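Local atomic coordinates of putative prephenate dehydratase (Streptococcus mutans, PDB entry 4LUB), a protein that probably catalyses the conversion of prephenate to phenylpyruvate, with loss of carbon dioxide and water, in L-phenylalanine biosynthesis. Residues 192-197 with 265-270; 220-225 with 239-244. One frame throughout, in Å; residues are numbered along the deposited sequence.

Interaction 1 of 2, residues 192-197 with 265-270; sequences QKISLA and YKILGK
Leu196 and Ile267 run alongside each other from neighbouring strands, forming the apolar centre of this antiparallel strand pair. The methyl CD2 of Leu196 packs on CG1 of Ile267 at 3.7 Å. The same methyl lies 4.0 Å from CD1 of Tyr265, obliquely to the ring. On this face Ile194 runs beside the aliphatic part of Lys270, with Ile194 CD1 3.9 Å from Lys270 CG. CG1 of Ile194 is anti to the backbone N (chi1 173°), which sets it 3.5 Å from Gly269 O. Its chi2 of 164° then extends CD1 to Lys270. The other face carries Ser195 and Ala197. Here Leu268 turns toward strand 192-197, and its CB rests 3.5 Å from Ser195 O. Its CD2 reaches the methyl of Ala197.

The backbone contains a classic beta bulge. Leu268 and Gly269 both face Ser195, and the register shifts by one. Ser195 O accepts a hydrogen bond from Leu268 N at 2.8 Å and a weak one from Gly269 N at 3.4 Å. Ser195 N gives a hydrogen bond to Gly269 O at 2.9 Å. Beyond the bulge, Ala197 and Lys266 form a hydrogen-bonded pair through both N-H and C=O groups.

The polar ends turn to other parts of the chain. Ser195 OG is hydrogen-bonded to Tyr271 OH and Asp242 OD1. The extended chain of Lys266 carries NZ to the carbonyl oxygens of Leu68, Phe69 and Ala72.

Both segments belong to the ACT-domain sheet. Strand 189-199 lies between strands 264-274 and 237-244. Helix 248-261 covers the Ile194 and Leu196 face through Val251 and Leu255. On the opposite face, Phe65 and Phe69 of helix 62-70 touch Leu268 and Ala197.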
loop_
_atom_site.group_PDB
_atom_site.type_symbol
_atom_site.label_atom_id
_atom_site.label_comp_id
_atom_site.label_asym_id
_atom_site.label_seq_id
_atom_site.Cartn_x
_atom_site.Cartn_y
_atom_site.Cartn_z
ATOM N N GLN B 192 19.353 -3.644 9.730
ATOM C CA GLN B 192 18.506 -3.792 10.909
ATOM C C GLN B 192 17.249 -2.938 10.800
ATOM O O GLN B 192 17.328 -1.736 10.527
ATOM C CB GLN B 192 19.284 -3.432 12.174
ATOM C CG GLN B 192 20.566 -4.231 12.325
ATOM C CD GLN B 192 20.382 -5.475 13.170
ATOM O OE1 GLN B 192 19.336 -5.671 13.788
ATOM N NE2 GLN B 192 21.394 -6.338 13.183
ATOM N N LYS B 193 16.088 -3.551 11.024
ATOM C CA LYS B 193 14.840 -2.824 10.841
ATOM C C LYS B 193 13.835 -3.087 11.948
ATOM O O LYS B 193 13.955 -4.050 12.690
ATOM C CB LYS B 193 14.205 -3.186 9.488
ATOM C CG LYS B 193 14.847 -2.479 8.294
ATOM C CD LYS B 193 14.229 -2.927 6.975
ATOM C CE LYS B 193 14.890 -2.237 5.788
ATOM N NZ LYS B 193 14.290 -2.634 4.477
ATOM N N ILE B 194 12.832 -2.220 12.030
ATOM C CA ILE B 194 11.690 -2.433 12.898
ATOM C C ILE B 194 10.468 -2.135 12.047
ATOM O O ILE B 194 10.450 -1.162 11.294
ATOM C CB ILE B 194 11.721 -1.537 14.176
ATOM C CG1 ILE B 194 10.419 -1.672 14.958
ATOM C CG2 ILE B 194 11.960 -0.062 13.828
ATOM C CD1 ILE B 194 10.505 -1.141 16.384
ATOM N N SER B 195 9.461 -2.995 12.140
ATOM C CA SER B 195 8.215 -2.784 11.410
ATOM C C SER B 195 7.078 -2.526 12.375
ATOM O O SER B 195 6.925 -3.226 13.378
ATOM C CB SER B 195 7.884 -3.982 10.519
ATOM O OG SER B 195 8.869 -4.153 9.520
ATOM N N LEU B 196 6.281 -1.514 12.066
ATOM C CA LEU B 196 5.207 -1.106 12.943
ATOM C C LEU B 196 3.896 -1.105 12.182
ATOM O O LEU B 196 3.868 -0.839 10.975
ATOM C CB LEU B 196 5.464 0.296 13.506
ATOM C CG LEU B 196 6.652 0.525 14.444
ATOM C CD1 LEU B 196 6.887 2.030 14.627
ATOM C CD2 LEU B 196 6.541 -0.192 15.778
ATOM N N ALA B 197 2.812 -1.434 12.872
ATOM C CA ALA B 197 1.493 -1.135 12.345
ATOM C C ALA B 197 0.886 0.002 13.168
ATOM O O ALA B 197 0.671 -0.150 14.370
ATOM C CB ALA B 197 0.602 -2.377 12.370
ATOM N N TYR B 265 0.397 1.984 18.132
ATOM C CA TYR B 265 1.220 1.175 17.254
ATOM C C TYR B 265 1.256 -0.250 17.765
ATOM O O TYR B 265 1.141 -0.490 18.962
ATOM C CB TYR B 265 2.642 1.743 17.131
ATOM C CG TYR B 265 3.408 1.782 18.428
ATOM C CD1 TYR B 265 4.182 0.704 18.831
ATOM C CD2 TYR B 265 3.357 2.900 19.254
ATOM C CE1 TYR B 265 4.883 0.731 20.018
ATOM C CE2 TYR B 265 4.065 2.939 20.439
ATOM C CZ TYR B 265 4.821 1.854 20.818
ATOM O OH TYR B 265 5.523 1.865 21.998
ATOM N N LYS B 266 1.365 -1.182 16.828
ATOM C CA LYS B 266 1.728 -2.561 17.109
ATOM C C LYS B 266 3.099 -2.848 16.511
ATOM O O LYS B 266 3.313 -2.610 15.324
ATOM C CB LYS B 266 0.680 -3.516 16.534
ATOM C CG LYS B 266 0.892 -4.974 16.862
ATOM C CD LYS B 266 -0.251 -5.780 16.292
ATOM C CE LYS B 266 -0.068 -7.260 16.531
ATOM N NZ LYS B 266 -1.303 -7.995 16.174
ATOM N N ILE B 267 4.031 -3.322 17.332
ATOM C CA ILE B 267 5.322 -3.774 16.821
ATOM C C ILE B 267 5.188 -5.116 16.115
ATOM O O ILE B 267 4.916 -6.136 16.751
ATOM C CB ILE B 267 6.380 -3.899 17.933
ATOM C CG1 ILE B 267 6.554 -2.558 18.649
ATOM C CG2 ILE B 267 7.713 -4.386 17.349
ATOM C CD1 ILE B 267 7.617 -2.573 19.724
ATOM N N LEU B 268 5.367 -5.108 14.797
ATOM C CA LEU B 268 5.264 -6.336 14.025
ATOM C C LEU B 268 6.563 -7.128 14.096
ATOM O O LEU B 268 6.555 -8.343 13.932
ATOM C CB LEU B 268 4.922 -6.032 12.562
ATOM C CG LEU B 268 3.605 -5.308 12.283
ATOM C CD1 LEU B 268 3.428 -5.130 10.787
ATOM C CD2 LEU B 268 2.436 -6.082 12.867
ATOM N N GLY B 269 7.671 -6.443 14.369
ATOM C CA GLY B 269 8.958 -7.108 14.448
ATOM C C GLY B 269 10.164 -6.199 14.603
ATOM O O GLY B 269 10.175 -5.082 14.087
ATOM N N LYS B 270 11.156 -6.677 15.355
ATOM C CA LYS B 270 12.521 -6.144 15.328
ATOM C C LYS B 270 13.466 -7.231 14.839
ATOM O O LYS B 270 13.557 -8.290 15.452
ATOM C CB LYS B 270 12.986 -5.648 16.705
ATOM C CG LYS B 270 12.106 -4.611 17.374
ATOM C CD LYS B 270 12.748 -4.181 18.683
ATOM C CE LYS B 270 11.830 -3.338 19.544
ATOM N NZ LYS B 270 12.523 -2.936 20.807
#

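Interaction 2 of 2, residues 220-225 with 239-244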
loop_
_atom_site.group_PDB
_atom_site.type_symbol
_atom_site.label_atom_id
_atom_site.label_comp_id
_atom_site.label_asym_id
_atom_site.label_seq_id
_atom_site.Cartn_x
_atom_site.Cartn_y
_atom_site.Cartn_z
ATOM N N ILE B 220 15.770 8.936 12.072
ATOM C CA ILE B 220 15.496 7.514 11.833
ATOM C C ILE B 220 14.774 7.372 10.495
ATOM O O ILE B 220 13.634 7.814 10.353
ATOM C CB ILE B 220 14.660 6.891 12.966
ATOM C CG1 ILE B 220 15.422 6.981 14.300
ATOM C CG2 ILE B 220 14.303 5.431 12.650
ATOM C CD1 ILE B 220 14.520 6.911 15.529
ATOM N N ASP B 221 15.437 6.758 9.516
ATOM C CA ASP B 221 14.908 6.705 8.143
ATOM C C ASP B 221 13.769 5.718 7.944
ATOM O O ASP B 221 13.882 4.547 8.289
ATOM C CB ASP B 221 16.015 6.364 7.136
ATOM C CG ASP B 221 17.054 7.460 7.023
ATOM O OD1 ASP B 221 16.687 8.637 7.185
ATOM O OD2 ASP B 221 18.218 7.145 6.729
ATOM N N LEU B 222 12.688 6.220 7.358
ATOM C CA LEU B 222 11.575 5.404 6.898
ATOM C C LEU B 222 12.000 4.698 5.619
ATOM O O LEU B 222 12.490 5.336 4.684
ATOM C CB LEU B 222 10.345 6.292 6.657
ATOM C CG LEU B 222 8.912 5.810 6.349
ATOM C CD1 LEU B 222 8.779 5.251 4.952
ATOM C CD2 LEU B 222 8.399 4.817 7.366
ATOM N N THR B 223 11.837 3.379 5.582
ATOM C CA THR B 223 12.271 2.607 4.422
ATOM C C THR B 223 11.098 1.973 3.686
ATOM O O THR B 223 11.256 1.462 2.580
ATOM C CB THR B 223 13.275 1.504 4.820
ATOM O OG1 THR B 223 12.615 0.512 5.619
ATOM C CG2 THR B 223 14.442 2.097 5.606
ATOM N N LYS B 224 9.926 2.011 4.311
ATOM C CA LYS B 224 8.707 1.509 3.690
ATOM C C LYS B 224 7.457 2.013 4.390
ATOM O O LYS B 224 7.429 2.118 5.615
ATOM C CB LYS B 224 8.715 -0.023 3.696
ATOM C CG LYS B 224 7.484 -0.666 3.086
ATOM C CD LYS B 224 7.452 -2.143 3.419
ATOM C CE LYS B 224 6.029 -2.693 3.415
ATOM N NZ LYS B 224 6.031 -4.189 3.400
ATOM N N ILE B 225 6.425 2.298 3.610
ATOM C CA ILE B 225 5.108 2.580 4.151
ATOM C C ILE B 225 4.029 2.011 3.248
ATOM O O ILE B 225 4.041 2.214 2.037
ATOM C CB ILE B 225 4.852 4.077 4.361
ATOM C CG1 ILE B 225 3.433 4.285 4.899
ATOM C CG2 ILE B 225 5.061 4.845 3.068
ATOM C CD1 ILE B 225 3.258 5.539 5.719
ATOM N N PHE B 239 -1.418 1.507 9.013
ATOM C CA PHE B 239 -0.233 1.701 8.193
ATOM C C PHE B 239 0.919 0.800 8.594
ATOM O O PHE B 239 1.301 0.748 9.757
ATOM C CB PHE B 239 0.189 3.177 8.246
ATOM C CG PHE B 239 -0.888 4.113 7.790
ATOM C CD1 PHE B 239 -1.029 4.414 6.448
ATOM C CD2 PHE B 239 -1.789 4.651 8.689
ATOM C CE1 PHE B 239 -2.036 5.262 6.013
ATOM C CE2 PHE B 239 -2.796 5.498 8.261
ATOM C CZ PHE B 239 -2.918 5.802 6.924
ATOM N N ILE B 240 1.469 0.095 7.610
ATOM C CA ILE B 240 2.700 -0.660 7.799
ATOM C C ILE B 240 3.884 0.227 7.491
ATOM O O ILE B 240 4.052 0.693 6.370
ATOM C CB ILE B 240 2.776 -1.891 6.894
ATOM C CG1 ILE B 240 1.493 -2.698 7.009
ATOM C CG2 ILE B 240 3.986 -2.743 7.266
ATOM C CD1 ILE B 240 1.233 -3.132 8.432
ATOM N N ILE B 241 4.683 0.476 8.514
ATOM C CA ILE B 241 5.896 1.260 8.380
ATOM C C ILE B 241 7.159 0.516 8.825
ATOM O O ILE B 241 7.188 -0.098 9.892
ATOM C CB ILE B 241 5.723 2.597 9.144
ATOM C CG1 ILE B 241 4.649 3.433 8.470
ATOM C CG2 ILE B 241 6.977 3.435 9.041
ATOM C CD1 ILE B 241 4.204 4.625 9.250
ATOM N N ASP B 242 8.193 0.563 7.987
ATOM C CA ASP B 242 9.511 0.060 8.362
ATOM C C ASP B 242 10.452 1.233 8.629
ATOM O O ASP B 242 10.429 2.238 7.911
ATOM C CB ASP B 242 10.135 -0.835 7.282
ATOM C CG ASP B 242 9.262 -2.023 6.887
ATOM O OD1 ASP B 242 8.252 -2.331 7.565
ATOM O OD2 ASP B 242 9.632 -2.678 5.896
ATOM N N PHE B 243 11.296 1.083 9.645
ATOM C CA PHE B 243 12.337 2.055 9.940
ATOM C C PHE B 243 13.626 1.311 10.191
ATOM O O PHE B 243 13.617 0.173 10.661
ATOM C CB PHE B 243 12.002 2.878 11.190
ATOM C CG PHE B 243 10.931 3.906 10.985
ATOM C CD1 PHE B 243 11.194 5.065 10.282
ATOM C CD2 PHE B 243 9.668 3.729 11.518
ATOM C CE1 PHE B 243 10.216 6.017 10.093
ATOM C CE2 PHE B 243 8.694 4.687 11.331
ATOM C CZ PHE B 243 8.964 5.830 10.618
ATOM N N GLU B 244 14.740 1.960 9.890
ATOM C CA GLU B 244 16.029 1.421 10.272
ATOM C C GLU B 244 16.082 1.321 11.790
ATOM O O GLU B 244 15.606 2.211 12.500
ATOM C CB GLU B 244 17.170 2.261 9.706
ATOM C CG GLU B 244 17.641 1.716 8.360
ATOM C CD GLU B 244 18.583 2.633 7.621
ATOM O OE1 GLU B 244 19.195 3.516 8.261
ATOM O OE2 GLU B 244 18.709 2.461 6.388
HETATM O O HOH W 1 18.026 5.822 10.118
HETATM O O HOH W 2 11.700 -1.674 4.436
HETATM O O HOH W 3 7.008 -4.499 6.109
#
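Phe243 receives Leu222 CD2 over one face of its ring, a CH-pi contact 3.8 Å from the centroid and offset toward the rim. Asp221 O approaches the ring edge near its plane, 3.4 Å from CD1. Leu222 CG is anti to the backbone N (chi1 -171°), which sets it 4.0 Å from Phe243 CE1. Ile220 comes across Phe243, with CG2 against CB. Phe215 stacks with the Phe243 ring. Farther along, Ile225 runs beside Ile241, CD1 of Ile225 being 3.7 Å from CG1 of Ile241.

The backbones pair antiparallel, with a beta bulge between Leu222 and Lys224. Thr223 N gives a hydrogen bond to Asp242 O at 3.0 Å, from 40° above the carbonyl plane. Asp242 N gives one to Lys224 O at 2.9 Å.

Asp242 OD2 lies 3.3 Å from Lys224 CD. One water joins Thr223 OG1 to this OD2, and another joins Lys224 NZ to OD1. Asp242 OD2 also forms a salt bridge with Arg174. Lys224 NZ has a hydrogen bond with Ser60 OG and a salt bridge with Glu54.

The contact is the beta hairpin of strands 222-229 and 237-244 in the ACT domain. Helix 208-216 packs on Ile220, Ile225 and Ile241. Phe65 of helix 62-70 touches Lys224 and Ile240. The second subunit reaches the hairpin too: its Ser227 OG hydrogen-bonds to Ile225 O.

In the fold
Interactions 1 and 2 belong to one sheet, with centres about 9 Å apart. Strands 189-199 and 237-244 are antiparallel neighbours, so 192-197 pairs with 265-270 on one side and 239-244 on the other. The two contacts meet directly. Leu196 N lies 2.7 Å from Ile241 O, a probable backbone hydrogen bond. Ser195 OG lies 2.7 Å from Asp242 OD1, a probable hydrogen bond between the two contacts. Lys193 CE also packs 3.6 Å from Thr223 OG1. Interaction 2 borders the second subunit, whereas no other chain of the assembly touches interaction 1. Both are structural packing within the ACT domain.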